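Local coordinates for protein AGR_C_1268p (Agrobacterium tumefaciens str. C58, PDB 2GHS) that probably acts as a metal-dependent gluconolactonase of the SMP-30/regucalcin family, binding one divalent cation per subunit, at residues A[43-56]-A[279-293]. Sequence-based numbering, arbitrary orientation.
With EDO (1,2-ethanediol), chain D.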
loop_
_atom_site.group_PDB
_atom_site.type_symbol
_atom_site.label_atom_id
_atom_site.label_comp_id
_atom_site.label_asym_id
_atom_site.label_seq_id
_atom_site.Cartn_x
_atom_site.Cartn_y
_atom_site.Cartn_z
ATOM N N LEU A 43 4.524 15.242 6.820
ATOM C CA LEU A 43 4.122 15.712 5.491
ATOM C C LEU A 43 2.722 16.284 5.475
ATOM O O LEU A 43 2.449 17.209 4.690
ATOM C CB LEU A 43 4.208 14.596 4.467
ATOM C CG LEU A 43 5.598 14.105 4.106
ATOM C CD1 LEU A 43 5.516 12.969 3.114
ATOM C CD2 LEU A 43 6.429 15.242 3.575
ATOM N N ASP A 44 1.844 15.732 6.290
ATOM C CA ASP A 44 0.483 16.210 6.392
ATOM C C ASP A 44 0.042 16.050 7.840
ATOM O O ASP A 44 0.062 14.955 8.385
ATOM C CB ASP A 44 -0.431 15.429 5.414
ATOM C CG ASP A 44 -1.896 15.863 5.469
ATOM O OD1 ASP A 44 -2.206 16.971 5.942
ATOM O OD2 ASP A 44 -2.762 15.079 5.052
ATOM N N GLU A 45 -0.357 17.166 8.432
ATOM C CA GLU A 45 -0.827 17.220 9.808
ATOM C C GLU A 45 -2.264 16.755 10.003
ATOM O O GLU A 45 -2.704 16.587 11.133
ATOM C CB GLU A 45 -0.648 18.635 10.349
ATOM C CG GLU A 45 0.806 19.145 10.334
ATOM C CD GLU A 45 1.679 18.691 11.520
ATOM O OE1 GLU A 45 1.157 17.967 12.403
ATOM O OE2 GLU A 45 2.893 19.075 11.558
ATOM N N THR A 46 -3.000 16.509 8.922
ATOM C CA THR A 46 -4.360 15.989 9.035
ATOM C C THR A 46 -4.299 14.535 9.413
ATOM O O THR A 46 -3.661 13.772 8.716
ATOM C CB THR A 46 -5.085 16.049 7.682
ATOM O OG1 THR A 46 -4.916 17.341 7.118
ATOM C CG2 THR A 46 -6.556 15.737 7.817
ATOM N N PRO A 47 -4.951 14.143 10.506
ATOM C CA PRO A 47 -4.955 12.711 10.852
ATOM C C PRO A 47 -5.932 11.908 10.037
ATOM O O PRO A 47 -7.090 12.311 9.845
ATOM C CB PRO A 47 -5.327 12.689 12.345
ATOM C CG PRO A 47 -5.918 14.033 12.635
ATOM C CD PRO A 47 -5.699 14.969 11.485
HETATM N N MSE A 48 -5.481 10.740 9.597
HETATM C CA MSE A 48 -6.301 9.824 8.831
HETATM C C MSE A 48 -6.877 8.772 9.745
HETATM O O MSE A 48 -6.153 8.155 10.522
HETATM C CB MSE A 48 -5.458 9.074 7.802
HETATM C CG MSE A 48 -4.691 9.932 6.857
HETATM SE SE MSE A 48 -5.845 10.891 5.555
HETATM C CE MSE A 48 -5.972 12.537 6.510
ATOM N N LEU A 49 -8.172 8.522 9.609
ATOM C CA LEU A 49 -8.787 7.391 10.314
ATOM C C LEU A 49 -8.132 6.104 9.838
ATOM O O LEU A 49 -7.721 5.275 10.654
ATOM C CB LEU A 49 -10.291 7.391 10.081
ATOM C CG LEU A 49 -11.078 6.273 10.708
ATOM C CD1 LEU A 49 -10.920 6.364 12.202
ATOM C CD2 LEU A 49 -12.548 6.407 10.237
ATOM N N LEU A 50 -7.964 5.962 8.519
ATOM C CA LEU A 50 -7.290 4.782 7.975
ATOM C C LEU A 50 -6.517 5.202 6.733
ATOM O O LEU A 50 -6.984 5.057 5.586
ATOM C CB LEU A 50 -8.289 3.646 7.707
ATOM C CG LEU A 50 -7.658 2.316 7.268
ATOM C CD1 LEU A 50 -6.558 1.909 8.185
ATOM C CD2 LEU A 50 -8.702 1.196 7.153
ATOM N N GLY A 51 -5.340 5.780 6.966
ATOM C CA GLY A 51 -4.497 6.203 5.889
ATOM C C GLY A 51 -3.922 4.978 5.226
ATOM O O GLY A 51 -3.415 4.084 5.941
ATOM N N GLU A 52 -4.000 4.902 3.885
ATOM C CA GLU A 52 -3.525 3.713 3.158
ATOM C C GLU A 52 -3.254 3.955 1.686
ATOM O O GLU A 52 -3.630 4.998 1.119
ATOM C CB GLU A 52 -4.558 2.558 3.257
ATOM C CG GLU A 52 -4.279 1.440 4.287
ATOM C CD GLU A 52 -3.054 0.523 3.964
ATOM O OE1 GLU A 52 -2.315 0.822 2.970
ATOM O OE2 GLU A 52 -2.855 -0.483 4.732
ATOM N N GLY A 53 -2.578 2.988 1.054
ATOM C CA GLY A 53 -2.403 3.052 -0.375
ATOM C C GLY A 53 -1.612 4.220 -0.975
ATOM O O GLY A 53 -1.936 4.656 -2.083
ATOM N N PRO A 54 -0.574 4.712 -0.280
ATOM C CA PRO A 54 0.129 5.877 -0.841
ATOM C C PRO A 54 0.895 5.557 -2.100
ATOM O O PRO A 54 1.406 4.416 -2.244
ATOM C CB PRO A 54 1.166 6.233 0.253
ATOM C CG PRO A 54 1.357 4.989 0.992
ATOM C CD PRO A 54 0.023 4.273 0.978
ATOM N N THR A 55 1.016 6.530 -3.003
ATOM C CA THR A 55 1.830 6.359 -4.204
ATOM C C THR A 55 2.256 7.743 -4.688
ATOM O O THR A 55 1.760 8.765 -4.181
ATOM C CB THR A 55 1.048 5.531 -5.290
ATOM O OG1 THR A 55 1.908 5.229 -6.396
ATOM C CG2 THR A 55 -0.160 6.265 -5.788
ATOM N N PHE A 56 3.234 7.804 -5.586
ATOM C CA PHE A 56 3.795 9.076 -5.991
ATOM C C PHE A 56 3.746 9.149 -7.519
ATOM O O PHE A 56 4.052 8.158 -8.214
ATOM C CB PHE A 56 5.260 9.178 -5.565
ATOM C CG PHE A 56 5.891 10.533 -5.814
ATOM C CD1 PHE A 56 5.477 11.671 -5.138
ATOM C CD2 PHE A 56 6.945 10.628 -6.673
ATOM C CE1 PHE A 56 6.091 12.882 -5.393
ATOM C CE2 PHE A 56 7.568 11.829 -6.894
ATOM C CZ PHE A 56 7.138 12.939 -6.258
ATOM N N ILE A 279 9.037 8.513 -2.675
ATOM C CA ILE A 279 8.644 9.846 -3.096
ATOM C C ILE A 279 9.882 10.666 -3.422
ATOM O O ILE A 279 11.019 10.288 -3.108
ATOM C CB ILE A 279 7.777 10.609 -2.023
ATOM C CG1 ILE A 279 8.585 10.870 -0.755
ATOM C CG2 ILE A 279 6.540 9.858 -1.732
ATOM C CD1 ILE A 279 7.946 11.856 0.183
ATOM N N GLY A 280 9.648 11.840 -3.994
ATOM C CA GLY A 280 10.702 12.731 -4.391
ATOM C C GLY A 280 11.266 12.457 -5.777
ATOM O O GLY A 280 11.017 11.395 -6.366
ATOM N N PRO A 281 12.028 13.410 -6.301
ATOM C CA PRO A 281 12.448 13.352 -7.690
ATOM C C PRO A 281 13.347 12.204 -8.038
ATOM O O PRO A 281 13.438 11.857 -9.229
ATOM C CB PRO A 281 13.156 14.700 -7.919
ATOM C CG PRO A 281 13.378 15.267 -6.599
ATOM C CD PRO A 281 12.395 14.682 -5.661
ATOM N N ASP A 282 14.023 11.623 -7.053
ATOM C CA ASP A 282 14.849 10.459 -7.344
ATOM C C ASP A 282 14.312 9.154 -6.715
ATOM O O ASP A 282 15.050 8.191 -6.573
ATOM C CB ASP A 282 16.263 10.713 -6.852
ATOM C CG ASP A 282 16.971 11.826 -7.616
ATOM O OD1 ASP A 282 16.667 12.038 -8.826
ATOM O OD2 ASP A 282 17.866 12.467 -7.008
ATOM N N ALA A 283 13.036 9.146 -6.316
ATOM C CA ALA A 283 12.426 8.028 -5.569
ATOM C C ALA A 283 13.305 7.706 -4.352
ATOM O O ALA A 283 13.495 6.547 -4.023
ATOM C CB ALA A 283 12.246 6.790 -6.454
ATOM N N SER A 284 13.888 8.745 -3.736
ATOM C CA SER A 284 14.905 8.533 -2.679
ATOM C C SER A 284 14.500 8.902 -1.256
ATOM O O SER A 284 15.367 8.944 -0.362
ATOM C CB SER A 284 16.206 9.246 -3.038
ATOM O OG SER A 284 15.986 10.647 -3.072
ATOM N N ARG A 285 13.209 9.209 -1.065
ATOM C CA ARG A 285 12.634 9.456 0.250
ATOM C C ARG A 285 11.491 8.503 0.514
ATOM O O ARG A 285 10.896 7.945 -0.433
ATOM C CB ARG A 285 12.104 10.894 0.355
ATOM C CG ARG A 285 13.060 11.939 -0.112
ATOM C CD ARG A 285 14.240 12.073 0.814
ATOM N NE ARG A 285 15.127 13.118 0.307
ATOM C CZ ARG A 285 16.287 12.925 -0.315
ATOM N NH1 ARG A 285 16.827 11.707 -0.488
ATOM N NH2 ARG A 285 16.939 13.984 -0.730
ATOM N N LEU A 286 11.170 8.304 1.794
ATOM C CA LEU A 286 10.144 7.343 2.142
ATOM C C LEU A 286 9.021 8.009 2.920
ATOM O O LEU A 286 9.239 8.514 4.017
ATOM C CB LEU A 286 10.733 6.156 2.907
ATOM C CG LEU A 286 9.865 4.901 2.858
ATOM C CD1 LEU A 286 9.903 4.219 1.479
ATOM C CD2 LEU A 286 10.221 3.928 3.962
ATOM N N LEU A 287 7.852 8.041 2.298
ATOM C CA LEU A 287 6.586 8.461 2.948
ATOM C C LEU A 287 5.965 7.283 3.693
ATOM O O LEU A 287 6.075 6.149 3.205
ATOM C CB LEU A 287 5.634 9.009 1.856
ATOM C CG LEU A 287 4.207 9.440 2.231
ATOM C CD1 LEU A 287 3.712 10.415 1.194
ATOM C CD2 LEU A 287 3.259 8.257 2.303
ATOM N N VAL A 288 5.306 7.532 4.836
ATOM C CA VAL A 288 4.697 6.479 5.663
ATOM C C VAL A 288 3.355 6.991 6.159
ATOM O O VAL A 288 3.299 8.054 6.777
ATOM C CB VAL A 288 5.585 6.143 6.885
ATOM C CG1 VAL A 288 4.993 5.025 7.644
ATOM C CG2 VAL A 288 7.026 5.834 6.438
ATOM N N THR A 289 2.275 6.292 5.809
ATOM C CA THR A 289 0.945 6.550 6.320
ATOM C C THR A 289 0.701 5.814 7.623
ATOM O O THR A 289 1.353 4.804 7.960
ATOM C CB THR A 289 -0.156 6.158 5.317
ATOM O OG1 THR A 289 0.075 4.841 4.814
ATOM C CG2 THR A 289 -0.139 7.109 4.132
ATOM N N SER A 290 -0.303 6.305 8.325
ATOM C CA SER A 290 -0.733 5.690 9.577
ATOM C C SER A 290 -2.252 5.859 9.798
ATOM O O SER A 290 -2.963 6.441 8.981
ATOM C CB SER A 290 0.056 6.236 10.778
ATOM O OG SER A 290 -0.258 7.594 11.053
ATOM N N ALA A 291 -2.733 5.275 10.877
ATOM C CA ALA A 291 -4.181 5.204 11.139
ATOM C C ALA A 291 -4.529 5.558 12.584
ATOM O O ALA A 291 -3.728 5.370 13.503
ATOM C CB ALA A 291 -4.717 3.774 10.825
ATOM N N ARG A 292 -5.762 6.061 12.769
ATOM C CA ARG A 292 -6.389 6.227 14.081
ATOM C C ARG A 292 -7.456 5.162 14.368
ATOM O O ARG A 292 -8.031 5.129 15.455
ATOM C CB ARG A 292 -7.068 7.597 14.176
ATOM C CG ARG A 292 -6.112 8.689 14.431
ATOM C CD ARG A 292 -6.779 10.027 14.762
ATOM N NE ARG A 292 -5.690 10.916 15.157
ATOM C CZ ARG A 292 -5.811 12.128 15.673
ATOM N NH1 ARG A 292 -7.004 12.668 15.882
ATOM N NH2 ARG A 292 -4.708 12.797 15.979
ATOM N N GLU A 293 -7.754 4.324 13.377
ATOM C CA GLU A 293 -8.866 3.360 13.477
ATOM C C GLU A 293 -8.767 2.537 14.764
ATOM O O GLU A 293 -7.703 2.020 15.099
ATOM C CB GLU A 293 -8.883 2.432 12.252
ATOM C CG GLU A 293 -10.061 1.434 12.150
ATOM C CD GLU A 293 -9.772 0.291 11.167
ATOM O OE1 GLU A 293 -8.589 0.030 10.869
ATOM O OE2 GLU A 293 -10.725 -0.370 10.700
HETATM C C1 EDO D . -6.327 -3.085 7.030
HETATM O O1 EDO D . -6.929 -2.074 6.215
HETATM C C2 EDO D . -4.825 -2.772 7.091
HETATM O O2 EDO D . -4.225 -2.828 5.776
#
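Pro47 lies across the guanidinium group of Arg292, and following that arginine outward shows how one side chain joins the 47-48 loop to the segment around Pro304 and His306. Its CB and CG pass the carbonyl oxygen of Met48; CG stands anti to the carbonyl carbon (chi1 -78°), and from there the chain runs extended. CD reaches Pro47 CB at 3.9 Å. NE lies 3.3 Å from the same CB, which sits over the centre of the guanidinium face, while CZ and NH1 also meet Pro47 CG. NH2 lies 3.7 Å from Pro47 CB and bonds weakly to Pro304 O; NE is hydrogen-bonded to His306 O, which helps to fix the rotation of the flat group. The backbone beneath is knitted less regularly: Arg292 N is shared by Leu49 O and, weakly, by Met48 O, and Glu293 N bonds weakly to Leu49 O. Gly51 N to Ser290 O (3.2 Å) and Arg292 N to Leu49 O flank the single bridge of Leu50 with Ala291. Beyond it, side chains take over. Pro54 CG and CD come up to Thr289 OG1, CD at 3.9 Å; that hydroxyl has its polar partners in Thr274 and Cys275. Leu287 CD2 packs on Pro54 CB (3.6 Å), whereas CD1 meets Leu43 CD1. At the far end Ile279 CA sits over one face of the Phe56 ring, a CH-pi contact 4.1 Å from the centroid. Glu52, a predicted metal ligand, accepts a hydrogen bond at OE2 from ethanediol O2 (2.9 Å), probably from the crystallisation liquor. The arrangement is typical of beta-propeller closure: strand 41-44 completes the blade holding 285-290 as its outer strand (velcro), and the chain then crosses to 51-57, innermost in the next blade, which packs against 285-290, second in its own.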